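Local coordinates for MEM-A1 (Soil metagenome, PDB 6E0S), which probably hydrolyses beta-lactam antibiotics with the help of bound zinc, as a subclass B3 metallo-beta-lactamase, at residues Gly35-Val40 and Ser46-Ala51; Glu29-Phe34 and Gly241-Arg246; Asp231-Ala236 and Arg261-Gln266; Phe79-Val84 and Ser101-Leu106; Thr162-Pro167 and Ile222-Ala227. All coordinates share one frame; numbering follows the deposited sequence.

Contact 1. Residues Gly35-Val40 and Ser46-Ala51; sequences GSTYYV and SAVLIA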
# COMPACT_ATOMS: atom_id res chain seq x y z
N GLY A 35 13.03 12.46 5.76
CA GLY A 35 13.35 12.04 7.13
C GLY A 35 13.78 10.58 7.13
O GLY A 35 14.58 10.15 6.29
N SER A 36 13.20 9.79 8.05
CA SER A 36 13.55 8.38 8.22
C SER A 36 12.70 7.45 7.35
O SER A 36 12.71 6.22 7.56
CB SER A 36 13.44 7.97 9.70
OG SER A 36 12.09 7.79 10.13
N THR A 37 11.99 8.00 6.37
CA THR A 37 11.10 7.24 5.48
C THR A 37 11.81 6.99 4.16
O THR A 37 12.31 7.93 3.52
CB THR A 37 9.79 8.00 5.24
OG1 THR A 37 9.03 8.00 6.44
CG2 THR A 37 8.94 7.32 4.14
N TYR A 38 11.87 5.72 3.75
CA TYR A 38 12.62 5.37 2.54
C TYR A 38 11.73 4.59 1.59
O TYR A 38 10.89 3.81 2.04
CB TYR A 38 13.85 4.52 2.87
CG TYR A 38 14.87 5.20 3.76
CD1 TYR A 38 14.67 5.31 5.13
CD2 TYR A 38 16.03 5.72 3.22
CE1 TYR A 38 15.62 5.95 5.95
CE2 TYR A 38 16.99 6.39 4.04
CZ TYR A 38 16.74 6.49 5.40
OH TYR A 38 17.66 7.10 6.19
N TYR A 39 11.94 4.75 0.28
CA TYR A 39 11.42 3.76 -0.66
C TYR A 39 12.37 2.56 -0.78
O TYR A 39 13.55 2.72 -1.07
CB TYR A 39 11.24 4.41 -2.04
CG TYR A 39 10.47 3.55 -3.03
CD1 TYR A 39 9.07 3.64 -3.14
CD2 TYR A 39 11.14 2.66 -3.87
CE1 TYR A 39 8.36 2.87 -4.08
CE2 TYR A 39 10.44 1.89 -4.80
CZ TYR A 39 9.05 2.00 -4.89
OH TYR A 39 8.38 1.25 -5.80
N VAL A 40 11.82 1.35 -0.62
CA VAL A 40 12.64 0.13 -0.72
C VAL A 40 11.98 -0.92 -1.62
O VAL A 40 12.38 -2.10 -1.63
CB VAL A 40 12.93 -0.47 0.68
CG1 VAL A 40 13.86 0.43 1.48
CG2 VAL A 40 11.62 -0.76 1.43
N SER A 46 5.36 -0.81 -4.83
CA SER A 46 5.96 -0.04 -3.75
C SER A 46 6.23 -0.89 -2.52
O SER A 46 5.54 -1.87 -2.24
CB SER A 46 5.06 1.14 -3.34
OG SER A 46 4.97 2.05 -4.41
N ALA A 47 7.23 -0.47 -1.76
CA ALA A 47 7.39 -0.83 -0.36
C ALA A 47 8.12 0.32 0.29
O ALA A 47 8.97 0.95 -0.33
CB ALA A 47 8.18 -2.14 -0.18
N VAL A 48 7.81 0.60 1.55
CA VAL A 48 8.33 1.78 2.20
C VAL A 48 8.82 1.40 3.58
O VAL A 48 8.08 0.77 4.36
CB VAL A 48 7.27 2.89 2.27
CG1 VAL A 48 7.68 3.97 3.30
CG2 VAL A 48 7.04 3.49 0.88
N LEU A 49 10.06 1.80 3.90
CA LEU A 49 10.67 1.56 5.20
C LEU A 49 10.60 2.84 6.03
O LEU A 49 11.09 3.89 5.59
CB LEU A 49 12.13 1.15 5.05
CG LEU A 49 12.83 0.82 6.39
CD1 LEU A 49 12.29 -0.49 6.94
CD2 LEU A 49 14.36 0.75 6.12
N ILE A 50 10.02 2.76 7.22
CA ILE A 50 9.96 3.89 8.15
C ILE A 50 10.87 3.53 9.29
O ILE A 50 10.52 2.69 10.13
CB ILE A 50 8.53 4.16 8.65
CG1 ILE A 50 7.55 4.19 7.47
CG2 ILE A 50 8.51 5.47 9.45
CD1 ILE A 50 6.03 4.37 7.86
N ALA A 51 12.03 4.15 9.35
CA ALA A 51 13.10 3.67 10.23
C ALA A 51 13.13 4.40 11.56
O ALA A 51 12.70 5.56 11.66
CB ALA A 51 14.44 3.81 9.53
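The carbonyl oxygen of L49 is met twice by the opposing strand. Y38 N donates to L49 O at 2.7 Å and lies in the carbonyl plane. T37 CA adds a CH...O contact to L49 O at 3.4 Å. L49 N returns a bond to Y38 O at 2.9 Å. Y38 and L49 are thus the hydrogen-bonded pair of an antiparallel beta hairpin. T37-I50 and Y39-V48 are its non-hydrogen-bonded pairs. The ladder runs on at both ends. V40 N reaches A47 O at 2.9 Å, from 35° out of the carbonyl plane. A51 N donates to S36 O. S36 OG then turns back between its own N and carbonyl carbon (chi1 76°). There it gives its proton to A51 O at 2.8 Å, on a lone pair.

T37, Y39, V48 and I50 share one face of the sheet. T37 CG2 meets V48 CG1 at 3.7 Å, and its OG1 bonds W178 of the second sheet. With CG opposite its own N (chi1 -170°), the Y39 ring reaches along to A47 and S46. A47 O stands over one ring face, and S46 OG lies at the edge, 3.5 Å from Y39 CE1. Y39 OH bonds V42 O, and S46 OG bonds S235 O. L49 lies on the other face with Y38, and L49 CB meets V40 CG1 at 4.0 Å. V40 also packs on I70 and I74 of helix 66-76. Backbone bonds, with one from S36 OG, hold the hairpin together, while the polar ends of T37 and S46 tie it to the second sheet of the sandwich.

Contact 2. Residues Glu29-Phe34 and Gly241-Arg246; sequences EPFAVF and GDLWRR. With PO4 (phosphate ion), chain D.
F31, on edge strand 31-34 of the seven-stranded sheet, meets W244 of helix 243-247 at the six-membered end of the indole. F31 CE1 lies in the indole plane, at the ring edge, 3.6 Å from W244 CZ3. One face of the indole carries L243 CD2, which sits 4.3 Å above the plane and toward the rim. The same L243 CD2 also comes to the edge of the F31 ring, 4.4 Å from F31 CZ. E29 O is in plane at the F31 edge too.

The contact thus joins a sheet edge to the first turn of a helix. The strand carries a classic beta bulge, with V33 and F34 both facing T37. F31 CG stands between its backbone N and carbonyl carbon (chi1 47°), which turns the ring toward the helix. Y39 completes the aromatic cluster. Its ring meets F31 with planes about 10° apart and W244 edge-to-face. R43 makes a cation-pi contact with W244.

A phosphate ion, probably from the crystallisation liquor, sits at the start of the helix. R245 N donates to phosphate O2 at 2.9 Å. W244 N also reaches O2, but its bond is bent and weak. The backbone N-H groups at a helix start, and the helix dipole, would probably favour an anion here. The R245 chain bends at chi3 and brings its guanidinium back to D242 in a salt bridge. R245 NH2 meets D242 OD2 at 3.1 Å, on the anti side and 29° out of the carboxylate plane.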
# COMPACT_ATOMS: atom_id res chain seq x y z
N GLU A 29 16.80 1.31 -7.57
CA GLU A 29 17.62 1.68 -6.41
C GLU A 29 16.76 2.33 -5.33
O GLU A 29 15.90 3.17 -5.62
CB GLU A 29 18.73 2.63 -6.81
CG GLU A 29 19.86 1.96 -7.60
CD GLU A 29 20.54 0.80 -6.82
OE1 GLU A 29 20.42 -0.37 -7.25
OE2 GLU A 29 21.18 1.07 -5.78
N PRO A 30 17.01 2.00 -4.07
CA PRO A 30 16.26 2.61 -2.97
C PRO A 30 16.69 4.05 -2.75
O PRO A 30 17.76 4.49 -3.19
CB PRO A 30 16.61 1.73 -1.77
CG PRO A 30 17.97 1.12 -2.12
CD PRO A 30 17.92 0.92 -3.62
N PHE A 31 15.86 4.79 -2.04
CA PHE A 31 16.16 6.20 -1.80
C PHE A 31 15.42 6.69 -0.58
O PHE A 31 14.32 6.21 -0.26
CB PHE A 31 15.79 7.10 -3.00
CG PHE A 31 14.40 6.84 -3.59
CD1 PHE A 31 14.21 5.86 -4.57
CD2 PHE A 31 13.31 7.63 -3.22
CE1 PHE A 31 12.94 5.65 -5.12
CE2 PHE A 31 12.03 7.43 -3.79
CZ PHE A 31 11.86 6.43 -4.74
N ALA A 32 16.02 7.66 0.10
CA ALA A 32 15.31 8.41 1.13
C ALA A 32 14.22 9.25 0.50
O ALA A 32 14.43 9.88 -0.54
CB ALA A 32 16.28 9.32 1.88
N VAL A 33 13.06 9.29 1.16
CA VAL A 33 11.96 10.10 0.65
C VAL A 33 11.91 11.38 1.49
O VAL A 33 12.04 12.48 0.97
CB VAL A 33 10.62 9.34 0.65
CG1 VAL A 33 9.54 10.22 0.14
CG2 VAL A 33 10.74 8.08 -0.25
N PHE A 34 11.74 11.21 2.80
CA PHE A 34 11.68 12.34 3.73
C PHE A 34 12.04 11.83 5.12
O PHE A 34 11.43 10.88 5.60
CB PHE A 34 10.29 12.95 3.73
CG PHE A 34 10.26 14.36 4.23
CD1 PHE A 34 10.42 15.41 3.34
CD2 PHE A 34 10.10 14.63 5.58
CE1 PHE A 34 10.39 16.72 3.77
CE2 PHE A 34 10.07 15.96 6.03
CZ PHE A 34 10.22 17.00 5.12
N GLY A 241 0.69 7.11 -8.67
CA GLY A 241 0.70 8.39 -7.97
C GLY A 241 1.88 9.27 -8.39
O GLY A 241 2.33 10.14 -7.63
N ASP A 242 2.38 9.03 -9.61
CA ASP A 242 3.41 9.87 -10.24
C ASP A 242 4.70 9.91 -9.43
O ASP A 242 5.39 10.94 -9.41
CB ASP A 242 2.93 11.31 -10.46
CG ASP A 242 1.84 11.44 -11.51
OD1 ASP A 242 1.61 10.53 -12.34
OD2 ASP A 242 1.19 12.51 -11.50
N LEU A 243 5.03 8.82 -8.73
CA LEU A 243 6.23 8.84 -7.90
C LEU A 243 7.49 9.09 -8.73
O LEU A 243 8.38 9.83 -8.30
CB LEU A 243 6.37 7.53 -7.12
CG LEU A 243 7.52 7.53 -6.12
CD1 LEU A 243 7.38 8.64 -5.06
CD2 LEU A 243 7.57 6.13 -5.47
N TRP A 244 7.58 8.49 -9.92
CA TRP A 244 8.82 8.62 -10.68
C TRP A 244 8.95 10.01 -11.29
O TRP A 244 10.06 10.54 -11.39
CB TRP A 244 8.92 7.52 -11.74
CG TRP A 244 8.73 6.16 -11.12
CD1 TRP A 244 7.82 5.19 -11.50
CD2 TRP A 244 9.45 5.62 -10.01
NE1 TRP A 244 7.95 4.09 -10.66
CE2 TRP A 244 8.94 4.34 -9.74
CE3 TRP A 244 10.49 6.12 -9.19
CZ2 TRP A 244 9.42 3.53 -8.69
CZ3 TRP A 244 10.98 5.33 -8.16
CH2 TRP A 244 10.44 4.05 -7.92
N ARG A 245 7.83 10.64 -11.65
CA ARG A 245 7.91 12.02 -12.10
C ARG A 245 8.46 12.93 -11.00
O ARG A 245 9.30 13.79 -11.25
CB ARG A 245 6.54 12.52 -12.58
CG ARG A 245 6.57 14.00 -12.93
CD ARG A 245 5.24 14.55 -13.39
NE ARG A 245 4.16 14.40 -12.41
CZ ARG A 245 4.04 15.08 -11.27
NH1 ARG A 245 4.95 15.99 -10.91
NH2 ARG A 245 3.01 14.85 -10.46
N ARG A 246 8.01 12.72 -9.76
CA ARG A 246 8.49 13.56 -8.66
C ARG A 246 9.92 13.21 -8.29
O ARG A 246 10.75 14.10 -8.06
CB ARG A 246 7.57 13.40 -7.45
CG ARG A 246 6.19 14.02 -7.62
CD ARG A 246 5.40 13.97 -6.28
NE ARG A 246 4.60 12.75 -6.22
CZ ARG A 246 4.64 11.85 -5.24
NH1 ARG A 246 5.43 12.03 -4.17
NH2 ARG A 246 3.88 10.76 -5.35
P PO4 D . 5.39 8.18 -13.41
O1 PO4 D . 3.97 8.68 -13.70
O2 PO4 D . 5.81 8.62 -12.04
O3 PO4 D . 5.37 6.66 -13.50
O4 PO4 D . 6.35 8.76 -14.43

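Contact 3. Residues Asp231-Ala236 and Arg261-Gln266; sequences DILISA and RQACRQ
D231 and R261 lie side by side and pair by a salt bridge. R261 NH1 donates to D231 OD1 at 2.8 Å. The oxygen lies in the guanidinium plane. The nitrogen comes from above the carboxylate, 53° out of its plane, and the two flat groups are turned 64° apart. The R261 chain bends at chi3 (58°) and wraps round the oxygen. R261 CG comes within 3.1 Å of D231 OD1 on the way. Deeper in, L233 takes over with apolar contacts. Its CB packs on A263 CB at 3.8 Å. L233 CD2 reaches A263 O at 3.6 Å, and L233 CD1 faces C264 SG at 4.1 Å.

A second shell fixes these groups. R261 NH1 has another acid partner, D229, so its charge is probably shared between two carboxylates, while D231 OD2 takes the backbone N-H of A188. C264 is tied to C230 by a disulfide, which links the helix start covalently to the residue before this segment.

Strand 232-235 is the outermost strand of the five-stranded sheet and runs parallel to 185-192. L233 turns from it toward helix 263-285. The contact thus places the start of the long C-terminal helix against the face of the sheet that carries L233, opposite the face where I232 packs on V33 and F34 of strand 31-34.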
# COMPACT_ATOMS: atom_id res chain seq x y z
N ASP A 231 1.13 15.70 2.07
CA ASP A 231 2.30 16.37 1.52
C ASP A 231 3.05 15.49 0.53
O ASP A 231 3.46 15.97 -0.54
CB ASP A 231 3.24 16.80 2.63
CG ASP A 231 2.72 17.99 3.41
OD1 ASP A 231 2.20 18.92 2.76
OD2 ASP A 231 2.79 17.95 4.65
N ILE A 232 3.26 14.22 0.86
CA ILE A 232 4.00 13.30 0.01
C ILE A 232 3.18 12.03 -0.17
O ILE A 232 2.90 11.34 0.82
CB ILE A 232 5.39 12.97 0.58
CG1 ILE A 232 6.25 14.25 0.68
CG2 ILE A 232 6.07 11.86 -0.26
CD1 ILE A 232 7.63 14.05 1.38
N LEU A 233 2.83 11.72 -1.40
CA LEU A 233 2.07 10.53 -1.72
C LEU A 233 2.99 9.43 -2.23
O LEU A 233 3.83 9.69 -3.10
CB LEU A 233 1.02 10.85 -2.80
CG LEU A 233 0.44 9.63 -3.52
CD1 LEU A 233 -0.43 8.83 -2.57
CD2 LEU A 233 -0.38 10.04 -4.78
N ILE A 234 2.82 8.21 -1.73
CA ILE A 234 3.43 7.01 -2.31
C ILE A 234 2.30 6.01 -2.49
O ILE A 234 1.71 5.57 -1.51
CB ILE A 234 4.52 6.43 -1.41
CG1 ILE A 234 5.63 7.46 -1.22
CG2 ILE A 234 5.07 5.13 -2.04
CD1 ILE A 234 6.60 7.09 -0.09
N SER A 235 1.97 5.67 -3.73
CA SER A 235 0.85 4.76 -3.94
C SER A 235 1.37 3.35 -4.18
O SER A 235 2.52 3.16 -4.57
CB SER A 235 -0.01 5.21 -5.13
OG SER A 235 0.82 5.39 -6.26
N ALA A 236 0.52 2.36 -3.90
CA ALA A 236 0.94 0.96 -3.95
C ALA A 236 1.56 0.58 -5.29
O ALA A 236 2.54 -0.17 -5.35
CB ALA A 236 -0.24 0.04 -3.64
N ARG A 261 0.97 18.95 -2.52
CA ARG A 261 -0.22 18.80 -1.70
C ARG A 261 -1.48 18.50 -2.50
O ARG A 261 -2.53 18.25 -1.90
CB ARG A 261 -0.41 20.04 -0.82
CG ARG A 261 0.58 20.06 0.37
CD ARG A 261 0.21 21.10 1.45
NE ARG A 261 -1.13 20.90 2.01
CZ ARG A 261 -1.42 20.01 2.96
NH1 ARG A 261 -0.48 19.23 3.49
NH2 ARG A 261 -2.67 19.91 3.40
N GLN A 262 -1.41 18.50 -3.83
CA GLN A 262 -2.54 18.04 -4.64
C GLN A 262 -2.39 16.58 -5.09
O GLN A 262 -3.28 16.08 -5.78
CB GLN A 262 -2.73 18.93 -5.87
CG GLN A 262 -2.92 20.42 -5.54
CD GLN A 262 -4.07 20.69 -4.57
OE1 GLN A 262 -5.18 20.18 -4.73
NE2 GLN A 262 -3.79 21.49 -3.55
N ALA A 263 -1.33 15.88 -4.67
CA ALA A 263 -1.09 14.54 -5.20
C ALA A 263 -2.20 13.55 -4.84
O ALA A 263 -2.63 12.75 -5.69
CB ALA A 263 0.27 14.01 -4.72
N CYS A 264 -2.66 13.54 -3.58
CA CYS A 264 -3.72 12.59 -3.21
C CYS A 264 -5.04 12.92 -3.90
O CYS A 264 -5.78 12.02 -4.32
CB CYS A 264 -3.92 12.56 -1.69
SG CYS A 264 -2.59 11.82 -0.76
N ARG A 265 -5.36 14.20 -4.04
CA ARG A 265 -6.60 14.55 -4.73
C ARG A 265 -6.53 14.16 -6.20
O ARG A 265 -7.51 13.65 -6.76
CB ARG A 265 -6.89 16.05 -4.55
CG ARG A 265 -8.11 16.56 -5.29
CD ARG A 265 -8.50 17.99 -4.85
NE ARG A 265 -7.94 18.35 -3.53
CZ ARG A 265 -8.54 18.13 -2.36
NH1 ARG A 265 -9.73 17.55 -2.30
NH2 ARG A 265 -7.93 18.50 -1.23
N GLN A 266 -5.37 14.35 -6.84
CA GLN A 266 -5.25 13.94 -8.24
C GLN A 266 -5.36 12.43 -8.40
O GLN A 266 -5.98 11.93 -9.36
CB GLN A 266 -3.93 14.45 -8.83
CG GLN A 266 -3.94 15.96 -9.04
CD GLN A 266 -2.56 16.56 -9.20
OE1 GLN A 266 -1.55 15.88 -9.07
NE2 GLN A 266 -2.52 17.87 -9.43

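Contact 4. Residues Phe79-Val84 and Ser101-Leu106; sequences FKLEDV and SELQRL
L81 packs on L103 and L106, joining a short 3-10 segment, 81-83, to helix 100-107. This helix belongs to the connection between the parallel strands 84-88 and 110-114, a beta-alpha-beta crossover. The close part is the leucine group. L81 CD1 meets L103 CD2 at 4.0 Å, and L81 CG lies 4.0 Å from L106 CB. L81 CB also rests near the last carbonyl of the segment, 3.9 Å from L106 O. L103 has its CG beside the backbone N (chi1 -78°), and from there its CD2 branch reaches across to L81. The buried side is closed by I74 on L81 and by L58 of strand 56-59 on L103.

The outer side is looser. E82 is exposed, and its side chain comes near through CG, 3.8 Å from L106 O. No hydrogen bond crosses between the two segments. Within the helix segment, E102 and R105 pair with each other. R105 grips E102 side-on with two nitrogens, one to each carboxylate oxygen, both on the syn side. R105 NE donates to E102 OE1 at 2.9 Å with a nearly straight 176° angle.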
# COMPACT_ATOMS: atom_id res chain seq x y z
N PHE A 79 20.36 -0.80 7.11
CA PHE A 79 19.47 -1.32 8.13
C PHE A 79 19.49 -2.86 8.13
O PHE A 79 19.94 -3.50 7.18
CB PHE A 79 18.04 -0.81 7.90
CG PHE A 79 17.92 0.70 7.92
CD1 PHE A 79 17.69 1.41 6.75
CD2 PHE A 79 18.05 1.40 9.12
CE1 PHE A 79 17.57 2.81 6.77
CE2 PHE A 79 17.92 2.79 9.13
CZ PHE A 79 17.69 3.48 7.95
N LYS A 80 19.00 -3.45 9.22
CA LYS A 80 18.94 -4.89 9.37
C LYS A 80 17.49 -5.37 9.35
O LYS A 80 16.61 -4.74 9.95
CB LYS A 80 19.58 -5.34 10.68
CG LYS A 80 21.03 -4.93 10.82
CD LYS A 80 21.53 -5.26 12.22
CE LYS A 80 22.73 -4.39 12.58
NZ LYS A 80 23.11 -4.53 14.01
N LEU A 81 17.25 -6.51 8.70
CA LEU A 81 15.89 -7.04 8.64
C LEU A 81 15.37 -7.37 10.04
O LEU A 81 14.20 -7.14 10.34
CB LEU A 81 15.84 -8.30 7.75
CG LEU A 81 15.58 -8.06 6.27
CD1 LEU A 81 14.17 -7.60 6.00
CD2 LEU A 81 16.57 -7.04 5.70
N GLU A 82 16.23 -7.88 10.92
CA GLU A 82 15.73 -8.21 12.25
C GLU A 82 15.36 -6.99 13.08
O GLU A 82 14.75 -7.15 14.14
CB GLU A 82 16.71 -9.09 13.02
CG GLU A 82 17.08 -10.36 12.27
CD GLU A 82 17.73 -11.38 13.19
OE1 GLU A 82 18.53 -10.95 14.06
OE2 GLU A 82 17.41 -12.59 13.07
N ASP A 83 15.67 -5.78 12.61
CA ASP A 83 15.16 -4.58 13.26
C ASP A 83 13.79 -4.16 12.74
O ASP A 83 13.19 -3.22 13.28
CB ASP A 83 16.16 -3.43 13.10
CG ASP A 83 17.44 -3.67 13.89
OD1 ASP A 83 17.40 -4.44 14.88
OD2 ASP A 83 18.50 -3.12 13.52
N VAL A 84 13.29 -4.79 11.69
CA VAL A 84 11.94 -4.48 11.23
C VAL A 84 10.98 -5.18 12.18
O VAL A 84 10.97 -6.41 12.26
CB VAL A 84 11.71 -4.93 9.79
CG1 VAL A 84 10.23 -4.67 9.34
CG2 VAL A 84 12.74 -4.25 8.86
N SER A 101 5.28 -13.00 3.54
CA SER A 101 5.70 -14.18 4.28
C SER A 101 7.23 -14.29 4.38
O SER A 101 7.77 -14.55 5.47
CB SER A 101 5.07 -15.41 3.61
OG SER A 101 5.86 -16.54 3.69
N GLU A 102 7.93 -14.04 3.28
CA GLU A 102 9.39 -14.15 3.31
C GLU A 102 10.02 -13.01 4.12
O GLU A 102 10.98 -13.22 4.87
CB GLU A 102 9.92 -14.16 1.89
CG GLU A 102 11.43 -13.90 1.74
CD GLU A 102 12.31 -15.03 2.29
OE1 GLU A 102 11.78 -16.11 2.65
OE2 GLU A 102 13.55 -14.84 2.36
N LEU A 103 9.49 -11.80 3.96
CA LEU A 103 10.02 -10.67 4.72
C LEU A 103 9.76 -10.86 6.21
O LEU A 103 10.59 -10.51 7.05
CB LEU A 103 9.42 -9.36 4.20
CG LEU A 103 10.08 -8.89 2.90
CD1 LEU A 103 9.18 -7.92 2.15
CD2 LEU A 103 11.44 -8.20 3.16
N GLN A 104 8.61 -11.42 6.55
CA GLN A 104 8.38 -11.78 7.95
C GLN A 104 9.34 -12.87 8.42
O GLN A 104 9.82 -12.82 9.57
CB GLN A 104 6.94 -12.25 8.15
CG GLN A 104 6.66 -12.64 9.57
CD GLN A 104 5.36 -13.34 9.72
OE1 GLN A 104 5.14 -14.37 9.07
NE2 GLN A 104 4.46 -12.79 10.56
N ARG A 105 9.67 -13.84 7.56
CA ARG A 105 10.64 -14.88 7.94
C ARG A 105 12.02 -14.28 8.24
O ARG A 105 12.72 -14.74 9.15
CB ARG A 105 10.75 -15.93 6.82
CG ARG A 105 11.70 -17.06 7.18
CD ARG A 105 12.02 -17.96 5.98
NE ARG A 105 12.89 -17.31 5.00
CZ ARG A 105 14.21 -17.22 5.13
NH1 ARG A 105 14.79 -17.74 6.20
NH2 ARG A 105 14.95 -16.61 4.20
N LEU A 106 12.44 -13.29 7.45
CA LEU A 106 13.75 -12.67 7.63
C LEU A 106 13.81 -11.80 8.88
O LEU A 106 14.88 -11.65 9.47
CB LEU A 106 14.11 -11.83 6.40
CG LEU A 106 14.39 -12.55 5.08
CD1 LEU A 106 14.48 -11.56 3.90
CD2 LEU A 106 15.65 -13.37 5.17

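Contact 5. Residues Thr162-Pro167 and Ile222-Ala227; sequences TARYTP and IATVAA
T224 of helix 214-226 faces R164 and T166, at the end of strand 159-165. The helix here packs against the five-stranded sheet of the metallo-beta-lactamase sandwich. From CB, the T224 side chain splits two ways. Its CG2 stands anti to the backbone N and points to the strand. There T224 CG2 meets R164 NH2 at 3.9 Å and T166 CG2 at 4.2 Å. Its OG1 lies beside the backbone N (chi1 -68°) and bonds K220 O, one turn back. T224 OG1 also meets a water at 2.8 Å, and this water donates to Y165 O.

Next to it, T166 CG2 meets V225 CG2 at 3.9 Å, the two side chains crossing at about a right angle. T166 OG1 is turned to S175 OG of the neighbouring strand. The T166 side chain lies about 11 Å from a bound zinc ion, three residues before the zinc ligand H169. No direct hydrogen bond joins the two segments, so water does the polar bridging. The R164 chain bends at chi2 and chi3 and lays its guanidinium near the helix. A second water donates to T224 O at 2.8 Å and accepts a weak bond from R164 NH2.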
# COMPACT_ATOMS: atom_id res chain seq x y z
N THR A 162 -1.05 5.68 11.05
CA THR A 162 -2.48 5.50 11.23
C THR A 162 -3.06 4.65 10.11
O THR A 162 -2.77 4.89 8.93
CB THR A 162 -3.18 6.86 11.24
OG1 THR A 162 -2.68 7.64 12.34
CG2 THR A 162 -4.70 6.72 11.38
N ALA A 163 -3.92 3.69 10.48
CA ALA A 163 -4.66 2.92 9.48
C ALA A 163 -5.89 3.68 9.02
O ALA A 163 -6.72 4.12 9.85
CB ALA A 163 -5.08 1.55 10.03
N ARG A 164 -6.03 3.85 7.71
CA ARG A 164 -7.23 4.45 7.12
C ARG A 164 -7.85 3.43 6.19
O ARG A 164 -7.34 3.21 5.09
CB ARG A 164 -6.91 5.76 6.38
CG ARG A 164 -6.26 6.83 7.30
CD ARG A 164 -7.24 7.28 8.38
NE ARG A 164 -8.49 7.87 7.86
CZ ARG A 164 -8.69 9.17 7.60
NH1 ARG A 164 -7.72 10.05 7.81
NH2 ARG A 164 -9.86 9.58 7.15
N TYR A 165 -8.94 2.81 6.61
CA TYR A 165 -9.58 1.80 5.77
C TYR A 165 -9.97 2.43 4.44
O TYR A 165 -10.65 3.46 4.40
CB TYR A 165 -10.81 1.24 6.49
CG TYR A 165 -10.55 0.13 7.50
CD1 TYR A 165 -9.32 -0.02 8.11
CD2 TYR A 165 -11.59 -0.72 7.87
CE1 TYR A 165 -9.10 -1.09 9.04
CE2 TYR A 165 -11.40 -1.75 8.81
CZ TYR A 165 -10.16 -1.93 9.39
OH TYR A 165 -9.99 -2.95 10.30
N THR A 166 -9.53 1.83 3.34
CA THR A 166 -9.92 2.28 2.00
C THR A 166 -10.27 1.07 1.14
O THR A 166 -9.63 0.81 0.11
CB THR A 166 -8.81 3.10 1.34
OG1 THR A 166 -7.59 2.34 1.34
CG2 THR A 166 -8.60 4.43 2.08
N PRO A 167 -11.29 0.31 1.52
CA PRO A 167 -11.68 -0.85 0.71
C PRO A 167 -12.36 -0.44 -0.60
O PRO A 167 -12.80 0.71 -0.79
CB PRO A 167 -12.66 -1.60 1.62
CG PRO A 167 -13.30 -0.50 2.49
CD PRO A 167 -12.15 0.47 2.72
N ILE A 222 -12.39 6.63 -2.30
CA ILE A 222 -11.90 7.69 -3.17
C ILE A 222 -12.02 9.04 -2.48
O ILE A 222 -11.10 9.87 -2.52
CB ILE A 222 -12.65 7.65 -4.51
CG1 ILE A 222 -12.24 6.38 -5.29
CG2 ILE A 222 -12.45 8.95 -5.30
CD1 ILE A 222 -13.08 6.18 -6.52
N ALA A 223 -13.17 9.30 -1.83
CA ALA A 223 -13.35 10.55 -1.11
C ALA A 223 -12.41 10.65 0.09
O ALA A 223 -11.87 11.72 0.38
CB ALA A 223 -14.79 10.71 -0.64
N THR A 224 -12.20 9.54 0.79
CA THR A 224 -11.27 9.52 1.92
C THR A 224 -9.87 9.93 1.50
O THR A 224 -9.25 10.79 2.13
CB THR A 224 -11.24 8.14 2.56
OG1 THR A 224 -12.49 7.89 3.18
CG2 THR A 224 -10.12 8.04 3.63
N VAL A 225 -9.35 9.32 0.43
CA VAL A 225 -7.99 9.62 0.01
C VAL A 225 -7.89 11.05 -0.51
O VAL A 225 -6.91 11.76 -0.24
CB VAL A 225 -7.53 8.58 -1.03
CG1 VAL A 225 -6.21 9.01 -1.66
CG2 VAL A 225 -7.39 7.23 -0.35
N ALA A 226 -8.92 11.51 -1.22
CA ALA A 226 -8.93 12.87 -1.71
C ALA A 226 -8.81 13.88 -0.57
O ALA A 226 -8.22 14.96 -0.75
CB ALA A 226 -10.22 13.15 -2.50
N ALA A 227 -9.36 13.55 0.60
CA ALA A 227 -9.40 14.51 1.71
C ALA A 227 -8.20 14.43 2.65
O ALA A 227 -8.12 15.20 3.61
CB ALA A 227 -10.68 14.32 2.53
O HOH W 1 -9.90 11.62 4.73
O HOH W 2 -12.66 5.09 3.37

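Overall arrangement
The five contacts spread over both halves of the alpha-beta/beta-alpha sandwich. Contacts 1 and 2 share the seven-stranded sheet through adjacent strands 31-34 and 37-39, with centres about 10 Å apart. Contacts 3 and 5 both reach the five-stranded sheet, with centres about 12 Å apart. Contact 3 touches contacts 1, 2 and 5, so the two sheets meet there. Contact 4 lies across the chain's centre from contacts 3 and 5, its centre about 28 Å from each of theirs, but touches contact 1 through F79. Along the chain, contacts 1, 4 and 5 close in turn before contact 3 opens. Contact 2 spans those three and crosses contact 3, bringing the N-terminal strand to the C-terminal part.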